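Local coordinates for protein beta-galactosidase (Bacillus circulans subsp. alkalophilus, PDB 3TTY) that hydrolyses terminal beta-D-galactosyl residues of beta-galactosides and binds galactose in the pocket of its TIM-barrel domain, at residues F256-Y262 / Y403-W409; M461-P466 / G489-D495. Residue numbers count along the deposited sequence, not the author numbering.

Interaction 1 of 2, residues F256-Y262 / Y403-W409; sequences FYPELDY and YDWENRW
Segment 256-262 is an irregular loop, with an inverse gamma turn centred on Asp261, the N-cap residue of helix 262-266. It packs against the first turn of helix 405-413, capped at its N-terminus by Asp404, whose OD1 accepts from Asn407 N at 2.8 Å and, weakly, from Glu406 N at 3.0 Å. The closest backbone approach is Asp261 CA to Trp405 CA, 5.3 Å.

Three consecutive loop carbonyls receive side-chain donors from the other segment: Phe256 O from Arg408 NH1 (2.7 Å), Tyr257 O from Trp405 NE1 (2.7 Å, nearly linear) and Pro258 O from Trp409 NE1 (2.6 Å). The extended Arg408 also gives NH1 to Tyr403 OH at 3.1 Å and lays one guanidinium face on Pro258, NH2 to CB 3.4 Å.

The loop follows barrel strand 249-253, whereas the helix follows strand 399-402 of the mixed sheet, so the contact joins the TIM barrel to the trimerisation domain.

Among the rings, Phe256 (chi1 m) points its edge at the face of Tyr403 (chi1 t), centroids 4.8 Å apart and planes at 66°. Trp405, chi1 -92°, receives CH-pi contacts from Asp261 CA, 4.2 Å from its five-membered-ring centroid, and Tyr262 CB, 4.0 Å from its six-membered-ring centroid.

One water links Asp261 OD1 and Asp404 OD2 (2.9 Å each) with Trp405 N (2.8 Å).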
# COMPACT_ATOMS: atom_id res chain seq x y z
N PHE A 256 18.07 -17.02 -4.66
CA PHE A 256 17.64 -16.08 -5.69
C PHE A 256 17.41 -14.66 -5.16
O PHE A 256 16.64 -13.89 -5.73
CB PHE A 256 16.39 -16.60 -6.39
CG PHE A 256 16.69 -17.54 -7.52
CD1 PHE A 256 16.89 -17.06 -8.81
CD2 PHE A 256 16.78 -18.91 -7.30
CE1 PHE A 256 17.17 -17.91 -9.85
CE2 PHE A 256 17.07 -19.77 -8.35
CZ PHE A 256 17.26 -19.28 -9.62
N TYR A 257 18.09 -14.33 -4.06
CA TYR A 257 18.09 -12.99 -3.52
C TYR A 257 18.44 -12.00 -4.63
O TYR A 257 19.46 -12.16 -5.30
CB TYR A 257 19.10 -12.92 -2.36
CG TYR A 257 19.28 -11.58 -1.69
CD1 TYR A 257 18.21 -10.89 -1.13
CD2 TYR A 257 20.55 -11.01 -1.57
CE1 TYR A 257 18.39 -9.67 -0.49
CE2 TYR A 257 20.75 -9.79 -0.93
CZ TYR A 257 19.66 -9.12 -0.39
OH TYR A 257 19.86 -7.91 0.24
N PRO A 258 17.60 -10.98 -4.83
CA PRO A 258 17.77 -10.10 -6.00
C PRO A 258 18.90 -9.06 -5.91
O PRO A 258 19.34 -8.60 -6.96
CB PRO A 258 16.40 -9.41 -6.14
CG PRO A 258 15.73 -9.55 -4.80
CD PRO A 258 16.32 -10.77 -4.13
N GLU A 259 19.38 -8.72 -4.72
CA GLU A 259 20.20 -7.53 -4.56
C GLU A 259 21.72 -7.68 -4.76
O GLU A 259 22.44 -6.68 -4.88
CB GLU A 259 19.91 -6.85 -3.22
CG GLU A 259 18.49 -6.31 -3.13
CD GLU A 259 18.23 -5.55 -1.86
OE1 GLU A 259 18.77 -5.96 -0.80
OE2 GLU A 259 17.49 -4.54 -1.90
N LEU A 260 22.21 -8.90 -4.80
CA LEU A 260 23.64 -9.14 -4.95
C LEU A 260 23.94 -10.06 -6.13
O LEU A 260 23.21 -11.02 -6.38
CB LEU A 260 24.19 -9.76 -3.66
CG LEU A 260 24.82 -8.85 -2.60
CD1 LEU A 260 24.48 -7.38 -2.77
CD2 LEU A 260 24.52 -9.34 -1.19
N ASP A 261 25.02 -9.78 -6.85
CA ASP A 261 25.44 -10.62 -7.97
C ASP A 261 26.26 -11.80 -7.45
O ASP A 261 27.48 -11.72 -7.37
CB ASP A 261 26.27 -9.80 -8.96
CG ASP A 261 26.64 -10.58 -10.20
OD1 ASP A 261 26.40 -11.82 -10.25
OD2 ASP A 261 27.18 -9.95 -11.13
N TYR A 262 25.60 -12.89 -7.09
CA TYR A 262 26.28 -13.99 -6.41
C TYR A 262 27.35 -14.68 -7.26
O TYR A 262 28.31 -15.21 -6.71
CB TYR A 262 25.26 -15.01 -5.88
CG TYR A 262 24.63 -14.59 -4.56
CD1 TYR A 262 25.32 -13.81 -3.65
CD2 TYR A 262 23.33 -14.99 -4.24
CE1 TYR A 262 24.74 -13.43 -2.44
CE2 TYR A 262 22.76 -14.62 -3.03
CZ TYR A 262 23.47 -13.85 -2.14
OH TYR A 262 22.90 -13.48 -0.94
N TYR A 403 20.96 -17.93 -15.90
CA TYR A 403 20.36 -16.93 -15.03
C TYR A 403 21.47 -15.90 -14.80
O TYR A 403 22.64 -16.26 -14.68
CB TYR A 403 19.92 -17.57 -13.70
CG TYR A 403 19.62 -16.54 -12.63
CD1 TYR A 403 18.44 -15.79 -12.68
CD2 TYR A 403 20.51 -16.29 -11.60
CE1 TYR A 403 18.17 -14.83 -11.73
CE2 TYR A 403 20.24 -15.33 -10.64
CZ TYR A 403 19.06 -14.61 -10.72
OH TYR A 403 18.79 -13.65 -9.77
N ASP A 404 21.11 -14.63 -14.73
CA ASP A 404 22.11 -13.59 -14.54
C ASP A 404 21.55 -12.44 -13.73
O ASP A 404 20.47 -11.95 -14.04
CB ASP A 404 22.59 -13.05 -15.90
CG ASP A 404 23.71 -12.04 -15.75
OD1 ASP A 404 23.44 -10.83 -15.86
OD2 ASP A 404 24.86 -12.44 -15.51
N TRP A 405 22.30 -11.98 -12.73
CA TRP A 405 21.79 -10.92 -11.85
C TRP A 405 21.70 -9.55 -12.51
O TRP A 405 20.80 -8.76 -12.19
CB TRP A 405 22.60 -10.82 -10.54
CG TRP A 405 22.06 -11.64 -9.42
CD1 TRP A 405 21.18 -11.25 -8.45
CD2 TRP A 405 22.37 -13.02 -9.13
NE1 TRP A 405 20.92 -12.29 -7.58
CE2 TRP A 405 21.65 -13.38 -7.97
CE3 TRP A 405 23.21 -13.97 -9.74
CZ2 TRP A 405 21.72 -14.67 -7.42
CZ3 TRP A 405 23.28 -15.24 -9.18
CH2 TRP A 405 22.54 -15.58 -8.03
N GLU A 406 22.63 -9.26 -13.43
CA GLU A 406 22.69 -7.94 -14.07
C GLU A 406 21.56 -7.84 -15.07
O GLU A 406 20.89 -6.82 -15.18
CB GLU A 406 24.05 -7.69 -14.73
CG GLU A 406 25.20 -7.55 -13.73
CD GLU A 406 26.54 -7.19 -14.38
OE1 GLU A 406 26.82 -7.66 -15.50
OE2 GLU A 406 27.32 -6.43 -13.75
N ASN A 407 21.34 -8.93 -15.79
CA ASN A 407 20.16 -9.03 -16.64
C ASN A 407 18.88 -8.82 -15.82
O ASN A 407 17.98 -8.09 -16.23
CB ASN A 407 20.13 -10.40 -17.31
CG ASN A 407 18.94 -10.57 -18.23
OD1 ASN A 407 18.62 -9.69 -19.02
ND2 ASN A 407 18.27 -11.73 -18.13
N ARG A 408 18.82 -9.45 -14.65
CA ARG A 408 17.68 -9.30 -13.75
C ARG A 408 17.44 -7.85 -13.34
O ARG A 408 16.33 -7.34 -13.44
CB ARG A 408 17.85 -10.17 -12.51
CG ARG A 408 16.73 -10.01 -11.49
CD ARG A 408 16.75 -11.10 -10.42
NE ARG A 408 15.61 -11.01 -9.51
CZ ARG A 408 15.41 -11.83 -8.48
NH1 ARG A 408 16.27 -12.81 -8.23
NH2 ARG A 408 14.35 -11.67 -7.69
N TRP A 409 18.49 -7.19 -12.86
CA TRP A 409 18.40 -5.79 -12.46
C TRP A 409 17.88 -4.89 -13.59
O TRP A 409 16.97 -4.07 -13.38
CB TRP A 409 19.76 -5.27 -12.01
CG TRP A 409 20.26 -5.90 -10.74
CD1 TRP A 409 19.51 -6.51 -9.77
CD2 TRP A 409 21.62 -6.00 -10.32
NE1 TRP A 409 20.33 -6.96 -8.77
CE2 TRP A 409 21.63 -6.66 -9.07
CE3 TRP A 409 22.84 -5.58 -10.87
CZ2 TRP A 409 22.81 -6.91 -8.36
CZ3 TRP A 409 24.00 -5.83 -10.18
CH2 TRP A 409 23.98 -6.49 -8.93
O HOH W 1 24.99 -12.72 -12.62
O HOH W 2 27.68 -7.14 -11.19

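Interaction 2 of 2, residues M461-P466 / G489-D495; sequences MYMVKP and GIVNEND
Five hydrogen bonds join these two loops, which follow the adjacent parallel strands 455-458 and 481-485 of the trimerisation domain. Gly489 N donates to Met461 O (2.6 Å), Tyr462 O accepts from both Ile490 N (3.0 Å) and Val491 N (3.1 Å), and Val464 N donates to Val491 O (2.9 Å). The last two bonds flank Met463, making a single parallel bridge with Val491, CA atoms 4.9 Å apart. Gly489 has positive phi (64°), and beyond the bridge a type I turn runs from Asn492 to Asp495, with an Asx turn from Asn492 OD1 to Asn494 N (2.9 Å).

Tyr462, chi1 t, donates OH to Asp495 OD1 at 2.8 Å. This end of the contact meets a second subunit, where Tyr357 hydrogen-bonds Tyr462 OH and Lys356 forms a salt bridge with Asp495.

In the apolar layer, Tyr462 CD1 lies 3.7 Å from Ile490 CB, and Val464 CG2 meets Gly489 CA at 3.5 Å. Val491 CG2 sits over the Tyr462 ring face, 3.9 Å from its centroid.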
# COMPACT_ATOMS: atom_id res chain seq x y z
N MET A 461 16.86 -13.37 -22.19
CA MET A 461 18.22 -12.85 -22.14
C MET A 461 18.18 -11.45 -22.74
O MET A 461 18.70 -11.19 -23.84
CB MET A 461 19.18 -13.77 -22.91
CG MET A 461 20.67 -13.54 -22.60
SD MET A 461 21.05 -13.48 -20.83
CE MET A 461 20.56 -15.14 -20.33
N TYR A 462 17.50 -10.58 -22.01
CA TYR A 462 17.34 -9.17 -22.33
C TYR A 462 18.68 -8.47 -22.49
O TYR A 462 18.92 -7.82 -23.51
CB TYR A 462 16.50 -8.53 -21.22
CG TYR A 462 16.42 -7.02 -21.23
CD1 TYR A 462 15.59 -6.34 -22.13
CD2 TYR A 462 17.13 -6.27 -20.29
CE1 TYR A 462 15.51 -4.95 -22.11
CE2 TYR A 462 17.04 -4.89 -20.26
CZ TYR A 462 16.24 -4.23 -21.17
OH TYR A 462 16.16 -2.86 -21.11
N MET A 463 19.55 -8.62 -21.50
CA MET A 463 20.90 -8.07 -21.61
C MET A 463 21.90 -9.09 -22.19
O MET A 463 22.06 -10.20 -21.68
CB MET A 463 21.41 -7.57 -20.26
CG MET A 463 22.93 -7.21 -20.26
SD MET A 463 23.50 -6.73 -18.61
CE MET A 463 22.38 -5.37 -18.33
N VAL A 464 22.57 -8.68 -23.26
CA VAL A 464 23.63 -9.47 -23.87
C VAL A 464 24.99 -8.80 -23.62
O VAL A 464 25.23 -7.69 -24.08
CB VAL A 464 23.39 -9.66 -25.37
CG1 VAL A 464 24.61 -10.27 -26.03
CG2 VAL A 464 22.16 -10.54 -25.57
N LYS A 465 25.85 -9.49 -22.87
CA LYS A 465 27.14 -8.95 -22.46
C LYS A 465 28.21 -9.30 -23.50
O LYS A 465 28.02 -10.20 -24.30
CB LYS A 465 27.54 -9.52 -21.10
CG LYS A 465 26.57 -9.22 -19.96
CD LYS A 465 27.05 -9.88 -18.68
CE LYS A 465 26.05 -9.74 -17.54
NZ LYS A 465 26.65 -10.26 -16.27
N PRO A 466 29.35 -8.58 -23.47
CA PRO A 466 30.42 -8.82 -24.44
C PRO A 466 30.85 -10.28 -24.41
O PRO A 466 30.94 -10.88 -23.33
CB PRO A 466 31.57 -7.93 -23.94
CG PRO A 466 30.90 -6.85 -23.15
CD PRO A 466 29.70 -7.51 -22.52
N GLY A 489 18.21 -10.19 -26.17
CA GLY A 489 19.13 -9.49 -27.06
C GLY A 489 18.74 -8.05 -27.33
O GLY A 489 19.02 -7.52 -28.40
N ILE A 490 18.11 -7.40 -26.36
CA ILE A 490 17.64 -6.04 -26.56
C ILE A 490 18.73 -5.02 -26.23
O ILE A 490 18.94 -4.07 -26.99
CB ILE A 490 16.39 -5.76 -25.73
CG1 ILE A 490 15.34 -6.87 -25.94
CG2 ILE A 490 15.83 -4.38 -26.07
CD1 ILE A 490 14.80 -6.99 -27.38
N VAL A 491 19.47 -5.22 -25.14
CA VAL A 491 20.45 -4.23 -24.69
C VAL A 491 21.85 -4.79 -24.43
O VAL A 491 22.05 -6.01 -24.39
CB VAL A 491 19.99 -3.52 -23.41
CG1 VAL A 491 18.66 -2.79 -23.65
CG2 VAL A 491 19.86 -4.53 -22.26
N ASN A 492 22.82 -3.89 -24.25
CA ASN A 492 24.14 -4.30 -23.81
C ASN A 492 24.31 -4.09 -22.31
O ASN A 492 23.35 -3.86 -21.60
CB ASN A 492 25.24 -3.56 -24.58
CG ASN A 492 25.34 -2.10 -24.18
OD1 ASN A 492 24.59 -1.62 -23.32
ND2 ASN A 492 26.28 -1.38 -24.79
N GLU A 493 25.55 -4.17 -21.85
CA GLU A 493 25.89 -4.13 -20.43
C GLU A 493 25.50 -2.83 -19.74
O GLU A 493 25.46 -2.77 -18.52
CB GLU A 493 27.39 -4.33 -20.29
CG GLU A 493 28.13 -3.88 -21.55
CD GLU A 493 29.58 -3.62 -21.29
OE1 GLU A 493 30.03 -3.95 -20.17
OE2 GLU A 493 30.27 -3.11 -22.21
N ASN A 494 25.24 -1.78 -20.51
CA ASN A 494 24.82 -0.52 -19.91
C ASN A 494 23.34 -0.24 -20.10
O ASN A 494 22.88 0.85 -19.86
CB ASN A 494 25.64 0.65 -20.43
CG ASN A 494 27.10 0.53 -20.06
OD1 ASN A 494 27.97 0.50 -20.93
ND2 ASN A 494 27.39 0.46 -18.77
N ASP A 495 22.59 -1.26 -20.50
CA ASP A 495 21.16 -1.12 -20.73
C ASP A 495 20.90 -0.16 -21.88
O ASP A 495 19.89 0.56 -21.88
CB ASP A 495 20.43 -0.62 -19.48
CG ASP A 495 18.93 -0.85 -19.57
OD1 ASP A 495 18.55 -1.89 -20.14
OD2 ASP A 495 18.15 0.02 -19.11

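How the interactions relate
Interactions 1 and 2 have centres 14 Å apart and meet through the start of helix 405-413. Glu406 OE1 forms a 2.7 Å salt bridge with Lys465 NZ, Asn407 OD1 probably hydrogen-bonds Met463 N at 2.9 Å, and Glu406 O packs on Met463 CE at 3.8 Å. A continuous set of contacts therefore runs from the barrel loop 256-262, through the helix, to the paired loops 461-466 and 489-495 and on to the second subunit. Neither contact includes a galactose-pocket residue, but the side chain of Tyr262 in interaction 1 is about 10 Å from bound galactose, and Tyr262 OH hydrogen-bonds Met254 N.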